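Local coordinates for TSSL1 (Pseudomonas aeruginosa, PDB 4B62), which probably anchors the type VI secretion system to the cell wall, this piece being its OmpA-like peptidoglycan-binding module, at residues A[35-47]-A[142-154]. Sequence-based numbering, arbitrary orientation.
Sequences VDRSVVTIRGDEL and ARNRRVEITVFAE. With EDO (1,2-ethanediol), chain B.
Val40 and Ile149 face each other at the middle of an antiparallel strand pair, 37-43 against 146-152, and exchange two nearly straight backbone hydrogen bonds, Val40 N to Ile149 O and Ile149 N to Val40 O, both 2.8 Å. Ser38 with Val151 and Ile42 with Val147 repeat the pattern. Beta-branched Val40, Ile42, Val147, Ile149 and Val151 suit extended backbone. Ile42 CD1 meets Ile149 CD1 at 3.9 Å where the two side chains cross. Val147 CG2 packs on Ile42 CB.

The other face is more polar. Thr150 lies beside Val39; its chi1 of -66° leaves CG2 anti to the backbone N, where it meets Arg37 CG (3.6 Å), and puts OG1 on O1 of an ethanediol, probably from the crystallisation liquor, that also accepts from Arg37 NH1. Thr41 runs alongside Glu148, a water joining Thr41 OG1 to Glu148 OE2. Arg146 holds that oxygen in a side-on salt bridge through NE (2.9 Å) and NH2 (3.0 Å), both from one face of the carboxylate. Arginine's several N-H groups let it also serve Asn144 O and Glu130 O, which should fix the guanidinium's rotation.

Gly44 N bonds to Arg145 O (2.8 Å), continuing the pairing one residue beyond Arg43. Asp45 OD1 offers its syn lone pair to Arg145 NH2 (3.1 Å) in a salt bridge; Arg145 also serves Asp84, and Ala142 CA lies over the rim of one face of its guanidinium.

In this OmpA-like fold, strand 37-43 lies between 30-33 and 146-152, and strand 77-82 flanks the latter. Helix 60-72 covers the largely aliphatic face, touching Ile42 and Val151 there and Leu47 just past the strand.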
loop_
_atom_site.group_PDB
_atom_site.type_symbol
_atom_site.label_atom_id
_atom_site.label_comp_id
_atom_site.label_asym_id
_atom_site.label_seq_id
_atom_site.Cartn_x
_atom_site.Cartn_y
_atom_site.Cartn_z
ATOM N N VAL A 35 -8.198 -5.941 -15.788
ATOM C CA VAL A 35 -9.248 -5.493 -16.702
ATOM C C VAL A 35 -9.958 -4.203 -16.258
ATOM O O VAL A 35 -10.306 -3.360 -17.079
ATOM C CB VAL A 35 -10.272 -6.637 -16.953
ATOM C CG1 VAL A 35 -10.988 -7.051 -15.670
ATOM C CG2 VAL A 35 -11.277 -6.253 -18.025
ATOM N N ASP A 36 -10.139 -4.051 -14.950
ATOM C CA ASP A 36 -10.968 -2.990 -14.383
ATOM C C ASP A 36 -10.302 -2.225 -13.234
ATOM O O ASP A 36 -10.950 -1.412 -12.578
ATOM C CB ASP A 36 -12.271 -3.629 -13.864
ATOM C CG ASP A 36 -12.031 -4.772 -12.856
ATOM O OD1 ASP A 36 -10.898 -4.987 -12.368
ATOM O OD2 ASP A 36 -13.002 -5.481 -12.544
ATOM N N ARG A 37 -9.016 -2.502 -13.000
ATOM C CA ARG A 37 -8.275 -2.026 -11.835
ATOM C C ARG A 37 -6.800 -2.117 -12.152
ATOM O O ARG A 37 -6.397 -3.001 -12.905
ATOM C CB ARG A 37 -8.449 -2.977 -10.624
ATOM C CG ARG A 37 -9.780 -2.961 -9.898
ATOM C CD ARG A 37 -9.869 -4.119 -8.911
ATOM N NE ARG A 37 -10.058 -5.390 -9.606
ATOM C CZ ARG A 37 -9.693 -6.594 -9.152
ATOM N NH1 ARG A 37 -9.103 -6.763 -7.971
ATOM N NH2 ARG A 37 -9.936 -7.658 -9.895
ATOM N N SER A 38 -6.003 -1.223 -11.568
ATOM C CA SER A 38 -4.569 -1.457 -11.447
ATOM C C SER A 38 -4.275 -1.559 -9.955
ATOM O O SER A 38 -4.723 -0.717 -9.183
ATOM C CB SER A 38 -3.770 -0.339 -12.105
ATOM O OG SER A 38 -2.381 -0.598 -12.059
ATOM N N VAL A 39 -3.551 -2.606 -9.563
ATOM C CA VAL A 39 -3.253 -2.865 -8.158
ATOM C C VAL A 39 -1.751 -2.750 -7.937
ATOM O O VAL A 39 -0.966 -3.506 -8.524
ATOM C CB VAL A 39 -3.749 -4.254 -7.698
ATOM C CG1 VAL A 39 -3.524 -4.413 -6.196
ATOM C CG2 VAL A 39 -5.227 -4.436 -8.049
ATOM N N VAL A 40 -1.356 -1.811 -7.080
ATOM C CA VAL A 40 0.047 -1.623 -6.728
ATOM C C VAL A 40 0.265 -2.234 -5.350
ATOM O O VAL A 40 -0.336 -1.798 -4.371
ATOM C CB VAL A 40 0.437 -0.139 -6.697
ATOM C CG1 VAL A 40 1.931 0.003 -6.422
ATOM C CG2 VAL A 40 0.041 0.562 -7.990
ATOM N N THR A 41 1.076 -3.294 -5.297
ATOM C CA THR A 41 1.421 -3.942 -4.039
ATOM C C THR A 41 2.769 -3.409 -3.555
ATOM O O THR A 41 3.741 -3.405 -4.309
ATOM C CB THR A 41 1.492 -5.464 -4.180
ATOM O OG1 THR A 41 0.216 -5.964 -4.589
ATOM C CG2 THR A 41 1.883 -6.126 -2.871
ATOM N N ILE A 42 2.795 -2.953 -2.310
ATOM C CA ILE A 42 4.005 -2.413 -1.706
ATOM C C ILE A 42 4.211 -3.091 -0.350
ATOM O O ILE A 42 3.362 -2.977 0.541
ATOM C CB ILE A 42 3.927 -0.889 -1.504
ATOM C CG1 ILE A 42 3.424 -0.182 -2.762
ATOM C CG2 ILE A 42 5.290 -0.358 -1.059
ATOM C CD1 ILE A 42 3.396 1.322 -2.681
ATOM N N ARG A 43 5.320 -3.818 -0.186
ATOM C CA ARG A 43 5.662 -4.381 1.112
ATOM C C ARG A 43 5.748 -3.246 2.143
ATOM O O ARG A 43 6.256 -2.147 1.843
ATOM C CB ARG A 43 7.014 -5.108 1.068
ATOM C CG ARG A 43 7.114 -6.444 0.323
ATOM C CD ARG A 43 8.543 -6.962 0.524
ATOM N NE ARG A 43 8.876 -8.307 0.040
ATOM C CZ ARG A 43 9.296 -8.605 -1.192
ATOM N NH1 ARG A 43 9.394 -7.662 -2.125
ATOM N NH2 ARG A 43 9.599 -9.866 -1.503
ATOM N N GLY A 44 5.288 -3.517 3.359
ATOM C CA GLY A 44 5.393 -2.531 4.438
ATOM C C GLY A 44 6.817 -2.045 4.647
ATOM O O GLY A 44 7.026 -0.885 4.987
ATOM N N ASP A 45 7.794 -2.933 4.438
ATOM C CA ASP A 45 9.201 -2.581 4.640
ATOM C C ASP A 45 9.666 -1.457 3.711
ATOM O O ASP A 45 10.674 -0.817 3.990
ATOM C CB ASP A 45 10.135 -3.783 4.419
ATOM C CG ASP A 45 9.739 -5.015 5.220
ATOM O OD1 ASP A 45 9.367 -4.901 6.407
ATOM O OD2 ASP A 45 9.820 -6.122 4.645
ATOM N N GLU A 46 8.971 -1.237 2.596
ATOM C CA GLU A 46 9.326 -0.168 1.659
ATOM C C GLU A 46 8.837 1.210 2.093
ATOM O O GLU A 46 9.224 2.194 1.468
ATOM C CB GLU A 46 8.795 -0.465 0.251
ATOM C CG GLU A 46 9.300 -1.767 -0.352
ATOM C CD GLU A 46 10.797 -1.819 -0.568
ATOM O OE1 GLU A 46 11.450 -0.753 -0.573
ATOM O OE2 GLU A 46 11.305 -2.947 -0.736
ATOM N N LEU A 47 7.987 1.265 3.128
ATOM C CA LEU A 47 7.323 2.502 3.554
ATOM C C LEU A 47 7.512 2.855 5.014
ATOM O O LEU A 47 7.687 4.028 5.337
ATOM C CB LEU A 47 5.825 2.394 3.272
ATOM C CG LEU A 47 5.465 2.374 1.785
ATOM C CD1 LEU A 47 3.995 2.005 1.651
ATOM C CD2 LEU A 47 5.763 3.688 1.070
ATOM N N ALA A 142 7.403 -10.911 5.474
ATOM C CA ALA A 142 7.686 -9.603 4.910
ATOM C C ALA A 142 6.871 -9.325 3.651
ATOM O O ALA A 142 6.541 -8.183 3.381
ATOM C CB ALA A 142 9.177 -9.444 4.641
ATOM N N ARG A 143 6.544 -10.368 2.881
ATOM C CA ARG A 143 5.655 -10.205 1.722
ATOM C C ARG A 143 4.189 -9.987 2.160
ATOM O O ARG A 143 3.438 -9.263 1.492
ATOM C CB ARG A 143 5.750 -11.405 0.776
ATOM C CG ARG A 143 7.048 -11.394 0.001
ATOM C CD ARG A 143 7.128 -12.401 -1.111
ATOM N NE ARG A 143 7.471 -13.715 -0.600
ATOM C CZ ARG A 143 6.804 -14.840 -0.869
ATOM N NH1 ARG A 143 5.741 -14.830 -1.668
ATOM N NH2 ARG A 143 7.208 -15.992 -0.335
ATOM N N ASN A 144 3.780 -10.595 3.272
ATOM C CA ASN A 144 2.394 -10.436 3.744
ATOM C C ASN A 144 2.116 -9.063 4.328
ATOM O O ASN A 144 1.033 -8.507 4.124
ATOM C CB ASN A 144 2.014 -11.507 4.752
ATOM C CG ASN A 144 1.769 -12.852 4.090
ATOM O OD1 ASN A 144 1.398 -12.898 2.929
ATOM N ND2 ASN A 144 1.996 -13.942 4.820
ATOM N N ARG A 145 3.105 -8.507 5.036
ATOM C CA ARG A 145 3.007 -7.141 5.556
ATOM C C ARG A 145 3.108 -6.193 4.370
ATOM O O ARG A 145 4.175 -6.046 3.773
ATOM C CB ARG A 145 4.131 -6.828 6.559
ATOM C CG ARG A 145 4.201 -7.717 7.776
ATOM C CD ARG A 145 5.153 -7.200 8.828
ATOM N NE ARG A 145 6.511 -6.993 8.341
ATOM C CZ ARG A 145 7.471 -7.910 8.323
ATOM N NH1 ARG A 145 7.257 -9.139 8.751
ATOM N NH2 ARG A 145 8.668 -7.581 7.857
ATOM N N ARG A 146 1.998 -5.558 4.001
ATOM C CA ARG A 146 1.944 -4.839 2.745
ATOM C C ARG A 146 0.714 -3.954 2.700
ATOM O O ARG A 146 -0.236 -4.137 3.481
ATOM C CB ARG A 146 1.879 -5.826 1.566
ATOM C CG ARG A 146 0.516 -6.494 1.404
ATOM C CD ARG A 146 0.582 -7.730 0.545
ATOM N NE ARG A 146 -0.741 -8.243 0.219
ATOM C CZ ARG A 146 -1.469 -9.056 0.980
ATOM N NH1 ARG A 146 -1.024 -9.547 2.138
ATOM N NH2 ARG A 146 -2.677 -9.417 0.529
ATOM N N VAL A 147 0.731 -3.016 1.761
ATOM C CA VAL A 147 -0.494 -2.369 1.316
ATOM C C VAL A 147 -0.728 -2.735 -0.151
ATOM O O VAL A 147 0.222 -2.950 -0.919
ATOM C CB VAL A 147 -0.485 -0.824 1.492
ATOM C CG1 VAL A 147 -0.404 -0.475 2.967
ATOM C CG2 VAL A 147 0.637 -0.158 0.720
ATOM N N GLU A 148 -2.009 -2.826 -0.515
ATOM C CA GLU A 148 -2.420 -2.963 -1.895
ATOM C C GLU A 148 -3.228 -1.730 -2.235
ATOM O O GLU A 148 -4.262 -1.463 -1.614
ATOM C CB GLU A 148 -3.224 -4.250 -2.116
ATOM C CG GLU A 148 -2.398 -5.513 -1.916
ATOM C CD GLU A 148 -3.112 -6.814 -2.291
ATOM O OE1 GLU A 148 -4.229 -6.753 -2.873
ATOM O OE2 GLU A 148 -2.538 -7.899 -1.999
ATOM N N ILE A 149 -2.744 -0.980 -3.217
ATOM C CA ILE A 149 -3.368 0.262 -3.643
ATOM C C ILE A 149 -4.074 -0.020 -4.979
ATOM O O ILE A 149 -3.426 -0.267 -5.992
ATOM C CB ILE A 149 -2.327 1.379 -3.829
ATOM C CG1 ILE A 149 -1.566 1.620 -2.524
ATOM C CG2 ILE A 149 -2.984 2.672 -4.295
ATOM C CD1 ILE A 149 -0.321 2.472 -2.676
ATOM N N THR A 150 -5.403 -0.010 -4.965
ATOM C CA THR A 150 -6.185 -0.316 -6.147
ATOM C C THR A 150 -6.742 0.975 -6.708
ATOM O O THR A 150 -7.441 1.698 -6.006
ATOM C CB THR A 150 -7.344 -1.265 -5.792
ATOM O OG1 THR A 150 -6.816 -2.529 -5.381
ATOM C CG2 THR A 150 -8.261 -1.486 -6.978
ATOM N N VAL A 151 -6.432 1.258 -7.974
ATOM C CA VAL A 151 -7.069 2.355 -8.697
ATOM C C VAL A 151 -8.035 1.723 -9.693
ATOM O O VAL A 151 -7.672 0.847 -10.482
ATOM C CB VAL A 151 -6.083 3.334 -9.396
ATOM C CG1 VAL A 151 -5.311 2.673 -10.509
ATOM C CG2 VAL A 151 -6.841 4.534 -9.954
ATOM N N PHE A 152 -9.259 2.205 -9.643
ATOM C CA PHE A 152 -10.319 1.763 -10.528
ATOM C C PHE A 152 -10.324 2.584 -11.819
ATOM O O PHE A 152 -9.624 3.571 -11.945
ATOM C CB PHE A 152 -11.657 1.892 -9.804
ATOM C CG PHE A 152 -11.761 1.013 -8.587
ATOM C CD1 PHE A 152 -12.185 -0.294 -8.709
ATOM C CD2 PHE A 152 -11.432 1.476 -7.319
ATOM C CE1 PHE A 152 -12.295 -1.120 -7.600
ATOM C CE2 PHE A 152 -11.530 0.660 -6.201
ATOM C CZ PHE A 152 -11.962 -0.640 -6.345
ATOM N N ALA A 153 -11.117 2.169 -12.792
ATOM C CA ALA A 153 -11.195 2.881 -14.069
ATOM C C ALA A 153 -11.612 4.341 -13.911
ATOM O O ALA A 153 -12.478 4.664 -13.091
ATOM C CB ALA A 153 -12.162 2.173 -14.998
ATOM N N GLU A 154 -11.009 5.225 -14.705
ATOM C CA GLU A 154 -11.397 6.640 -14.690
ATOM C C GLU A 154 -12.770 6.807 -15.346
ATOM O O GLU A 154 -13.656 7.456 -14.779
ATOM C CB GLU A 154 -10.357 7.519 -15.401
ATOM C CG GLU A 154 -10.705 9.006 -15.365
ATOM C CD GLU A 154 -9.681 9.910 -16.027
ATOM O OE1 GLU A 154 -8.459 9.610 -15.983
ATOM O OE2 GLU A 154 -10.118 10.952 -16.568
HETATM C C1 EDO B . -7.742 -5.586 -4.816
HETATM O O1 EDO B . -8.181 -4.847 -5.971
HETATM C C2 EDO B . -7.865 -7.100 -4.987
HETATM O O2 EDO B . -7.062 -7.553 -6.087
HETATM O O HOH W 1 -13.180 0.061 -12.497
HETATM O O HOH W 2 -0.563 -8.494 -3.861
HETATM O O HOH W 3 6.450 -4.336 7.190
#